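Local coordinates for CheC-like superfamily protein (Shewanella oneidensis, PDB 3H2D) that probably acts in chemotaxis signalling as a CheX-type phosphatase that dephosphorylates the response regulator CheY, at residues V17-L26 against L66-M74; K55-L66 against Y144-E154. All blocks are in the same frame, centred on the assembly; numbering follows the deposited sequence.

Interaction 1: V17-L26 against L66-M74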
loop_
_atom_site.group_PDB
_atom_site.type_symbol
_atom_site.label_atom_id
_atom_site.label_comp_id
_atom_site.label_asym_id
_atom_site.label_seq_id
_atom_site.Cartn_x
_atom_site.Cartn_y
_atom_site.Cartn_z
ATOM N N VAL B 17 -3.588 -17.631 10.882
ATOM C CA VAL B 17 -2.270 -17.166 11.285
ATOM C C VAL B 17 -2.278 -16.706 12.761
ATOM O O VAL B 17 -1.506 -17.201 13.581
ATOM C CB VAL B 17 -1.764 -16.050 10.351
ATOM C CG1 VAL B 17 -0.418 -15.527 10.810
ATOM C CG2 VAL B 17 -1.650 -16.591 8.906
ATOM N N ILE B 18 -3.212 -15.827 13.102
ATOM C CA ILE B 18 -3.218 -15.174 14.413
ATOM C C ILE B 18 -3.699 -16.111 15.522
ATOM O O ILE B 18 -3.031 -16.280 16.553
ATOM C CB ILE B 18 -4.029 -13.867 14.360
ATOM C CG1 ILE B 18 -3.502 -12.954 13.259
ATOM C CG2 ILE B 18 -3.975 -13.154 15.706
ATOM C CD1 ILE B 18 -2.000 -12.619 13.346
ATOM N N SER B 19 -4.820 -16.775 15.302
ATOM C CA SER B 19 -5.385 -17.622 16.330
ATOM C C SER B 19 -4.599 -18.883 16.555
ATOM O O SER B 19 -4.402 -19.243 17.712
ATOM C CB SER B 19 -6.877 -17.904 16.073
ATOM O OG SER B 19 -7.619 -16.676 16.099
ATOM N N THR B 20 -4.099 -19.547 15.508
ATOM C CA THR B 20 -3.241 -20.707 15.747
ATOM C C THR B 20 -1.763 -20.349 15.856
ATOM O O THR B 20 -1.169 -20.583 16.895
ATOM C CB THR B 20 -3.440 -21.874 14.728
ATOM O OG1 THR B 20 -2.606 -21.664 13.582
ATOM C CG2 THR B 20 -4.901 -21.987 14.315
HETATM N N MSE B 21 -1.158 -19.778 14.815
HETATM C CA MSE B 21 0.292 -19.504 14.850
HETATM C C MSE B 21 0.694 -18.462 15.923
HETATM O O MSE B 21 1.832 -18.480 16.427
HETATM C CB MSE B 21 0.833 -19.089 13.459
HETATM C CG MSE B 21 1.302 -20.226 12.505
HETATM SE SE MSE B 21 1.286 -19.569 10.654
HETATM C CE MSE B 21 0.543 -21.151 9.754
ATOM N N ALA B 22 -0.211 -17.543 16.257
ATOM C CA ALA B 22 0.060 -16.531 17.274
ATOM C C ALA B 22 -0.700 -16.771 18.582
ATOM O O ALA B 22 -0.625 -15.936 19.491
ATOM C CB ALA B 22 -0.210 -15.093 16.726
ATOM N N SER B 23 -1.432 -17.886 18.660
ATOM C CA SER B 23 -2.278 -18.222 19.803
ATOM C C SER B 23 -3.036 -17.020 20.388
ATOM O O SER B 23 -3.137 -16.884 21.607
ATOM C CB SER B 23 -1.445 -18.876 20.904
ATOM O OG SER B 23 -0.697 -19.969 20.407
ATOM N N LEU B 24 -3.570 -16.160 19.530
ATOM C CA LEU B 24 -4.224 -14.935 19.981
ATOM C C LEU B 24 -5.620 -14.879 19.347
ATOM O O LEU B 24 -5.729 -14.783 18.131
ATOM C CB LEU B 24 -3.364 -13.729 19.553
ATOM C CG LEU B 24 -3.660 -12.361 20.178
ATOM C CD1 LEU B 24 -2.460 -11.445 20.090
ATOM C CD2 LEU B 24 -4.880 -11.722 19.505
ATOM N N GLU B 25 -6.662 -14.941 20.176
ATOM C CA GLU B 25 -8.050 -14.939 19.703
ATOM C C GLU B 25 -8.476 -13.532 19.260
ATOM O O GLU B 25 -8.599 -12.634 20.090
ATOM C CB GLU B 25 -8.984 -15.451 20.817
ATOM C CG GLU B 25 -10.466 -15.632 20.419
ATOM C CD GLU B 25 -11.413 -15.584 21.627
ATOM O OE1 GLU B 25 -12.086 -16.604 21.891
ATOM O OE2 GLU B 25 -11.481 -14.530 22.322
ATOM N N LEU B 26 -8.640 -13.340 17.947
ATOM C CA LEU B 26 -9.257 -12.141 17.408
ATOM C C LEU B 26 -10.743 -12.425 17.260
ATOM O O LEU B 26 -11.125 -13.485 16.767
ATOM C CB LEU B 26 -8.661 -11.802 16.048
ATOM C CG LEU B 26 -7.291 -11.129 16.056
ATOM C CD1 LEU B 26 -6.781 -11.019 14.625
ATOM C CD2 LEU B 26 -7.326 -9.764 16.722
ATOM N N LEU B 66 -1.468 -4.558 19.819
ATOM C CA LEU B 66 -1.878 -5.811 19.211
ATOM C C LEU B 66 -0.765 -6.430 18.377
ATOM O O LEU B 66 -0.468 -7.620 18.566
ATOM C CB LEU B 66 -3.153 -5.658 18.401
ATOM C CG LEU B 66 -3.641 -6.865 17.574
ATOM C CD1 LEU B 66 -3.800 -8.148 18.378
ATOM C CD2 LEU B 66 -4.936 -6.540 16.786
ATOM N N VAL B 67 -0.156 -5.661 17.473
ATOM C CA VAL B 67 0.882 -6.237 16.611
ATOM C C VAL B 67 2.105 -6.669 17.454
ATOM O O VAL B 67 2.759 -7.660 17.138
ATOM C CB VAL B 67 1.327 -5.269 15.499
ATOM C CG1 VAL B 67 2.260 -4.234 16.008
ATOM C CG2 VAL B 67 1.928 -6.023 14.248
ATOM N N LEU B 68 2.435 -5.901 18.493
ATOM C CA LEU B 68 3.511 -6.297 19.395
ATOM C C LEU B 68 3.207 -7.576 20.187
ATOM O O LEU B 68 4.125 -8.369 20.469
ATOM C CB LEU B 68 3.912 -5.159 20.312
ATOM C CG LEU B 68 4.547 -3.929 19.643
ATOM C CD1 LEU B 68 4.797 -2.865 20.705
ATOM C CD2 LEU B 68 5.875 -4.323 18.936
ATOM N N GLN B 69 1.968 -7.785 20.574
ATOM C CA GLN B 69 1.601 -9.042 21.209
ATOM C C GLN B 69 1.649 -10.214 20.230
ATOM O O GLN B 69 2.005 -11.330 20.624
ATOM C CB GLN B 69 0.209 -8.993 21.831
ATOM C CG GLN B 69 -0.104 -10.192 22.762
ATOM C CD GLN B 69 0.833 -10.313 23.937
ATOM O OE1 GLN B 69 1.004 -9.360 24.697
ATOM N NE2 GLN B 69 1.449 -11.488 24.106
ATOM N N ILE B 70 1.218 -9.985 18.981
ATOM C CA ILE B 70 1.323 -10.966 17.907
ATOM C C ILE B 70 2.811 -11.343 17.716
ATOM O O ILE B 70 3.162 -12.546 17.651
ATOM C CB ILE B 70 0.667 -10.433 16.566
ATOM C CG1 ILE B 70 -0.855 -10.331 16.701
ATOM C CG2 ILE B 70 1.035 -11.295 15.326
ATOM C CD1 ILE B 70 -1.493 -9.615 15.527
HETATM N N MSE B 71 3.696 -10.338 17.650
HETATM C CA MSE B 71 5.113 -10.631 17.544
HETATM C C MSE B 71 5.650 -11.381 18.746
HETATM O O MSE B 71 6.459 -12.284 18.560
HETATM C CB MSE B 71 5.978 -9.406 17.343
HETATM C CG MSE B 71 7.402 -9.857 16.791
HETATM SE SE MSE B 71 8.285 -8.298 16.380
HETATM C CE MSE B 71 10.146 -8.821 16.538
ATOM N N GLN B 72 5.239 -11.014 19.959
ATOM C CA GLN B 72 5.657 -11.754 21.137
ATOM C C GLN B 72 5.295 -13.246 20.974
ATOM O O GLN B 72 6.105 -14.108 21.265
ATOM C CB GLN B 72 5.015 -11.218 22.408
ATOM C CG GLN B 72 5.450 -11.969 23.696
ATOM C CD GLN B 72 6.937 -11.785 24.003
ATOM O OE1 GLN B 72 7.482 -10.679 23.878
ATOM N NE2 GLN B 72 7.606 -12.870 24.335
ATOM N N ASN B 73 4.047 -13.511 20.582
ATOM C CA ASN B 73 3.536 -14.872 20.559
ATOM C C ASN B 73 4.134 -15.710 19.423
ATOM O O ASN B 73 4.399 -16.897 19.585
ATOM C CB ASN B 73 2.024 -14.853 20.406
ATOM C CG ASN B 73 1.312 -14.376 21.652
ATOM O OD1 ASN B 73 1.930 -13.968 22.639
ATOM N ND2 ASN B 73 0.001 -14.415 21.602
HETATM N N MSE B 74 4.356 -15.066 18.287
HETATM C CA MSE B 74 4.886 -15.742 17.096
HETATM C C MSE B 74 6.397 -15.948 17.149
HETATM O O MSE B 74 6.882 -17.022 16.780
HETATM C CB MSE B 74 4.492 -14.984 15.835
HETATM C CG MSE B 74 3.026 -15.006 15.575
HETATM SE SE MSE B 74 2.587 -14.334 13.844
HETATM C CE MSE B 74 3.301 -15.750 12.727
#

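Interaction 2: K55-L66 against Y144-E154. With GOL (glycerol), chain D.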
loop_
_atom_site.group_PDB
_atom_site.type_symbol
_atom_site.label_atom_id
_atom_site.label_comp_id
_atom_site.label_asym_id
_atom_site.label_seq_id
_atom_site.Cartn_x
_atom_site.Cartn_y
_atom_site.Cartn_z
ATOM N N LYS B 55 -8.771 -7.021 -10.767
ATOM C CA LYS B 55 -7.689 -6.413 -10.022
ATOM C C LYS B 55 -8.188 -5.824 -8.707
ATOM O O LYS B 55 -9.324 -5.393 -8.581
ATOM C CB LYS B 55 -6.905 -5.405 -10.844
ATOM C CG LYS B 55 -7.615 -4.195 -11.338
ATOM C CD LYS B 55 -6.687 -3.272 -12.154
ATOM C CE LYS B 55 -6.099 -3.970 -13.375
ATOM N NZ LYS B 55 -5.341 -3.008 -14.201
ATOM N N GLY B 56 -7.318 -5.813 -7.714
ATOM C CA GLY B 56 -7.723 -5.233 -6.467
ATOM C C GLY B 56 -6.639 -5.097 -5.467
ATOM O O GLY B 56 -5.464 -5.214 -5.788
ATOM N N SER B 57 -7.081 -4.895 -4.234
ATOM C CA SER B 57 -6.197 -4.484 -3.161
ATOM C C SER B 57 -6.666 -5.066 -1.846
ATOM O O SER B 57 -7.863 -5.235 -1.629
ATOM C CB SER B 57 -6.191 -2.934 -3.068
ATOM O OG SER B 57 -7.532 -2.387 -3.048
ATOM N N LEU B 58 -5.698 -5.397 -0.988
ATOM C CA LEU B 58 -5.913 -5.848 0.385
ATOM C C LEU B 58 -5.055 -5.021 1.339
ATOM O O LEU B 58 -3.905 -4.753 1.047
ATOM C CB LEU B 58 -5.469 -7.293 0.520
ATOM C CG LEU B 58 -5.328 -7.886 1.920
ATOM C CD1 LEU B 58 -6.706 -7.954 2.601
ATOM C CD2 LEU B 58 -4.699 -9.257 1.810
ATOM N N SER B 59 -5.652 -4.599 2.452
ATOM C CA SER B 59 -4.924 -3.983 3.585
ATOM C C SER B 59 -5.290 -4.697 4.884
ATOM O O SER B 59 -6.440 -5.053 5.107
ATOM C CB SER B 59 -5.146 -2.465 3.718
ATOM O OG SER B 59 -6.487 -2.126 3.976
ATOM N N ILE B 60 -4.283 -4.922 5.723
ATOM C CA ILE B 60 -4.475 -5.483 7.051
ATOM C C ILE B 60 -3.827 -4.475 8.003
ATOM O O ILE B 60 -2.641 -4.285 7.968
ATOM C CB ILE B 60 -3.785 -6.851 7.214
ATOM C CG1 ILE B 60 -4.180 -7.830 6.105
ATOM C CG2 ILE B 60 -4.084 -7.500 8.573
ATOM C CD1 ILE B 60 -3.231 -9.096 6.088
ATOM N N THR B 61 -4.618 -3.914 8.894
ATOM C CA THR B 61 -4.183 -2.810 9.743
ATOM C C THR B 61 -4.265 -3.243 11.191
ATOM O O THR B 61 -5.244 -3.896 11.546
ATOM C CB THR B 61 -5.088 -1.590 9.484
ATOM O OG1 THR B 61 -4.927 -1.171 8.106
ATOM C CG2 THR B 61 -4.760 -0.403 10.447
ATOM N N PHE B 62 -3.238 -2.913 11.980
ATOM C CA PHE B 62 -3.124 -3.284 13.393
ATOM C C PHE B 62 -2.812 -2.075 14.289
ATOM O O PHE B 62 -1.980 -1.229 13.927
ATOM C CB PHE B 62 -1.984 -4.280 13.643
ATOM C CG PHE B 62 -2.053 -5.562 12.852
ATOM C CD1 PHE B 62 -1.449 -5.642 11.604
ATOM C CD2 PHE B 62 -2.662 -6.701 13.364
ATOM C CE1 PHE B 62 -1.489 -6.845 10.876
ATOM C CE2 PHE B 62 -2.676 -7.898 12.647
ATOM C CZ PHE B 62 -2.073 -7.957 11.414
ATOM N N GLU B 63 -3.389 -2.033 15.497
ATOM C CA GLU B 63 -2.892 -1.143 16.541
ATOM C C GLU B 63 -1.590 -1.668 17.096
ATOM O O GLU B 63 -1.344 -2.868 17.067
ATOM C CB GLU B 63 -3.936 -0.971 17.676
ATOM C CG GLU B 63 -5.066 -0.103 17.202
ATOM C CD GLU B 63 -6.224 -0.017 18.148
ATOM O OE1 GLU B 63 -6.359 -0.903 19.017
ATOM O OE2 GLU B 63 -7.028 0.929 17.973
ATOM N N GLN B 64 -0.760 -0.767 17.599
ATOM C CA GLN B 64 0.575 -1.122 18.052
ATOM C C GLN B 64 0.588 -2.202 19.111
ATOM O O GLN B 64 1.412 -3.124 19.041
ATOM C CB GLN B 64 1.313 0.108 18.563
ATOM C CG GLN B 64 2.685 -0.232 19.130
ATOM C CD GLN B 64 3.575 0.959 19.352
ATOM O OE1 GLN B 64 3.731 1.795 18.491
ATOM N NE2 GLN B 64 4.188 1.023 20.543
ATOM N N LYS B 65 -0.243 -2.078 20.155
ATOM C CA LYS B 65 -0.165 -3.082 21.257
ATOM C C LYS B 65 -0.526 -4.510 20.748
ATOM O O LYS B 65 0.070 -5.526 21.162
ATOM C CB LYS B 65 -1.060 -2.665 22.428
ATOM C CG LYS B 65 -0.922 -3.525 23.666
ATOM C CD LYS B 65 -2.045 -3.220 24.640
ATOM C CE LYS B 65 -1.988 -4.054 25.890
ATOM N NZ LYS B 65 -0.876 -3.593 26.804
ATOM N N LEU B 66 -1.468 -4.558 19.819
ATOM C CA LEU B 66 -1.878 -5.811 19.211
ATOM C C LEU B 66 -0.765 -6.430 18.377
ATOM O O LEU B 66 -0.468 -7.620 18.566
ATOM C CB LEU B 66 -3.153 -5.658 18.401
ATOM C CG LEU B 66 -3.641 -6.865 17.574
ATOM C CD1 LEU B 66 -3.800 -8.148 18.378
ATOM C CD2 LEU B 66 -4.936 -6.540 16.786
ATOM N N TYR B 144 -5.977 -6.557 23.457
ATOM C CA TYR B 144 -4.755 -5.874 23.042
ATOM C C TYR B 144 -5.029 -4.764 22.056
ATOM O O TYR B 144 -4.137 -3.958 21.761
ATOM C CB TYR B 144 -3.809 -6.845 22.376
ATOM C CG TYR B 144 -3.527 -7.988 23.279
ATOM C CD1 TYR B 144 -2.619 -7.852 24.322
ATOM C CD2 TYR B 144 -4.203 -9.188 23.137
ATOM C CE1 TYR B 144 -2.368 -8.902 25.179
ATOM C CE2 TYR B 144 -3.949 -10.250 23.967
ATOM C CZ TYR B 144 -3.039 -10.088 24.991
ATOM O OH TYR B 144 -2.777 -11.141 25.813
ATOM N N GLY B 145 -6.250 -4.740 21.530
ATOM C CA GLY B 145 -6.654 -3.737 20.578
ATOM C C GLY B 145 -7.231 -4.319 19.295
ATOM O O GLY B 145 -7.563 -5.511 19.215
ATOM N N THR B 146 -7.324 -3.455 18.292
ATOM C CA THR B 146 -8.116 -3.699 17.091
ATOM C C THR B 146 -7.283 -3.887 15.809
ATOM O O THR B 146 -6.222 -3.283 15.619
ATOM C CB THR B 146 -9.124 -2.527 16.894
ATOM O OG1 THR B 146 -9.792 -2.265 18.153
ATOM C CG2 THR B 146 -10.132 -2.858 15.793
ATOM N N ALA B 147 -7.781 -4.744 14.920
ATOM C CA ALA B 147 -7.250 -4.872 13.585
ATOM C C ALA B 147 -8.401 -4.742 12.597
ATOM O O ALA B 147 -9.561 -4.855 12.971
ATOM C CB ALA B 147 -6.460 -6.214 13.395
ATOM N N PHE B 148 -8.063 -4.467 11.348
ATOM C CA PHE B 148 -9.030 -4.382 10.247
ATOM C C PHE B 148 -8.456 -5.028 9.004
ATOM O O PHE B 148 -7.269 -4.855 8.705
ATOM C CB PHE B 148 -9.333 -2.917 9.871
ATOM C CG PHE B 148 -9.821 -2.083 10.993
ATOM C CD1 PHE B 148 -8.944 -1.383 11.757
ATOM C CD2 PHE B 148 -11.175 -1.975 11.255
ATOM C CE1 PHE B 148 -9.401 -0.573 12.772
ATOM C CE2 PHE B 148 -11.633 -1.180 12.260
ATOM C CZ PHE B 148 -10.755 -0.485 13.025
ATOM N N ILE B 149 -9.300 -5.774 8.288
ATOM C CA ILE B 149 -9.002 -6.175 6.934
ATOM C C ILE B 149 -9.918 -5.384 6.030
ATOM O O ILE B 149 -11.088 -5.224 6.324
ATOM C CB ILE B 149 -9.265 -7.683 6.638
ATOM C CG1 ILE B 149 -8.239 -8.571 7.269
ATOM C CG2 ILE B 149 -9.241 -7.939 5.128
ATOM C CD1 ILE B 149 -8.660 -10.087 7.244
ATOM N N GLU B 150 -9.359 -4.843 4.959
ATOM C CA GLU B 150 -10.131 -4.274 3.887
ATOM C C GLU B 150 -9.708 -4.881 2.539
ATOM O O GLU B 150 -8.510 -4.958 2.236
ATOM C CB GLU B 150 -10.006 -2.748 3.873
ATOM C CG GLU B 150 -10.896 -2.077 2.827
ATOM C CD GLU B 150 -10.972 -0.546 2.882
ATOM O OE1 GLU B 150 -10.421 0.082 3.825
ATOM O OE2 GLU B 150 -11.604 0.023 1.946
ATOM N N VAL B 151 -10.689 -5.298 1.738
ATOM C CA VAL B 151 -10.420 -5.727 0.363
ATOM C C VAL B 151 -11.258 -4.912 -0.632
ATOM O O VAL B 151 -12.355 -4.438 -0.314
ATOM C CB VAL B 151 -10.641 -7.265 0.179
ATOM C CG1 VAL B 151 -12.108 -7.593 -0.076
ATOM C CG2 VAL B 151 -9.805 -7.780 -0.969
ATOM N N CYS B 152 -10.741 -4.740 -1.838
ATOM C CA CYS B 152 -11.480 -4.038 -2.904
ATOM C C CYS B 152 -11.107 -4.684 -4.205
ATOM O O CYS B 152 -9.942 -4.963 -4.414
ATOM C CB CYS B 152 -11.093 -2.581 -2.938
ATOM S SG CYS B 152 -12.144 -1.583 -4.011
ATOM N N PHE B 153 -12.085 -4.963 -5.065
ATOM C CA PHE B 153 -11.796 -5.535 -6.396
ATOM C C PHE B 153 -12.596 -4.792 -7.431
ATOM O O PHE B 153 -13.744 -4.433 -7.158
ATOM C CB PHE B 153 -12.204 -6.990 -6.465
ATOM C CG PHE B 153 -11.276 -7.920 -5.760
ATOM C CD1 PHE B 153 -10.032 -8.235 -6.308
ATOM C CD2 PHE B 153 -11.649 -8.510 -4.557
ATOM C CE1 PHE B 153 -9.168 -9.101 -5.654
ATOM C CE2 PHE B 153 -10.794 -9.385 -3.902
ATOM C CZ PHE B 153 -9.549 -9.676 -4.457
ATOM N N GLU B 154 -11.974 -4.569 -8.584
ATOM C CA GLU B 154 -12.643 -4.153 -9.828
ATOM C C GLU B 154 -12.936 -5.425 -10.632
ATOM O O GLU B 154 -12.033 -6.312 -10.763
ATOM C CB GLU B 154 -11.709 -3.278 -10.662
ATOM C CG GLU B 154 -11.532 -1.894 -10.122
ATOM C CD GLU B 154 -10.678 -0.972 -11.020
ATOM O OE1 GLU B 154 -10.153 -1.428 -12.078
ATOM O OE2 GLU B 154 -10.549 0.223 -10.650
HETATM C C1 GOL D . -9.193 -0.521 21.054
HETATM O O1 GOL D . -7.825 -0.174 21.140
HETATM C C2 GOL D . -10.024 0.415 20.172
HETATM O O2 GOL D . -9.414 0.610 18.904
HETATM C C3 GOL D . -10.240 1.784 20.792
HETATM O O3 GOL D . -10.837 2.649 19.842
HETATM O O HOH W 1 -6.883 -2.232 6.552
#

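Interaction 1: V17-L26 against L66-M74
Ala22, just past the end of helix 17-21, comes closest to Met74 on helix 66-74, and the axes of the two short helical segments approach to 10.2 Å at an angle of 36°. The backbones draw together here because alanine is small: its CB sits only 3.4 Å from CG of Met74 (selenomethionine), a tight fit. Beyond CG the selenomethionine chain bends at its last torsion (chi3 69°), which carries the methyl CE to within 4.2 Å of CG1 of Val17. After Ala22 the backbone leaves helical geometry at Ser23, with positive phi. The carbonyl of Ala22 is taken up by the Asn73 amide, ND2 donating to O over 2.7 Å nearly in line with the C=O bond. Gln69, one helical turn earlier, steadies that amide, its NE2 giving a hydrogen bond to Asn73 OD1 from above the carbonyl plane, so the asparagine links a donor and an acceptor. Leu24 points at helix 66-74 and fits between its side chains: CD1 rests on Gln69 CG (3.8 Å) and Ile70 CG1, while CD2 meets Leu66 CD1. Ile18 reaches Ile70 methyl to methyl, CD1 to CD1 at 3.7 Å, the two chains crossing at about a right angle. Leu26 adds a methyl against Leu66 and also touches Phe140 of strand 135-142; Ile70 packs on Phe62 of strand 54-62, and Val17 on Met96 of helix 84-107.

Interaction 2: K55-L66 against Y144-E154
Lys55-Phe62 and Gly145-Phe153 run antiparallel at 175°, their axes 4.6 Å apart, and paired backbone hydrogen bonds join Ser57 with Cys152, Ser59 with Glu150 and Thr61 with Phe148. The non-hydrogen-bonded pairs alternate with these and supply the apolar face, where Leu58 reaches diagonally past its partner Val151 to put CD1 3.6 Å from Ile149 CG2, and Phe62 CD2 meets the small Ala147 CB. Gly56 faces Phe153, where a CB would clash with the Phe153 ring and the Cys152 carbonyl. Strands 54-62 and 145-153 are the middle strands of a six-stranded antiparallel sheet, consistent with the CheC-like fold, with helices on the apolar face. On the opposite face strand 55-62 presents small hydroxyl residues, Ser57, Ser59 and Thr61. Ser59 OG and Thr61 OG1 share a water, at 2.6 and 2.7 Å; Ser59 OG also bonds His129, Thr61 OG1 bonds Ser44, and the carboxylate of Glu150 forms a salt bridge with Lys34. At the strand end, Glu63 occupies the N-cap position of the following helix. Its backbone N bonds Thr146 O, and its chain, aimed at the neighbouring strand and extended beyond CG (chi2 172°), brings OE1 within 2.8 Å of Thr146 N, which meets it from above the carboxylate plane. A bound glycerol, probably from crystallisation, donates O1 to OE1 and O2 to OE2. Were Glu63 an alanine, Thr146 N-H would probably lose this acceptor and the strand end part of its hold on the helix start. Close by, Lys65 CB lies 3.4 Å from Tyr144 O, the two side chains crossing at about a right angle.

Overall arrangement
The centres of interactions 1 and 2 lie about 15 Å apart, and Leu66 belongs to both. Along the chain their segments alternate: 17-26 comes first, then 55-66 running straight into 66-74, and 144-154 last. Helix 64-75 is the bridge, since it leaves strand 54-62 in the sheet and offers interaction 1 one side along almost its whole length. Phe62 packs against Val67, while Tyr144 touches Gln69 and Leu24, so the two contacts form a continuous packed region. Interaction 2 knits the middle of the sheet, and interaction 1 fastens the end of helix 8-21 to helix 64-75; together they tie the N-terminal helix and C-terminal strand into one compact domain.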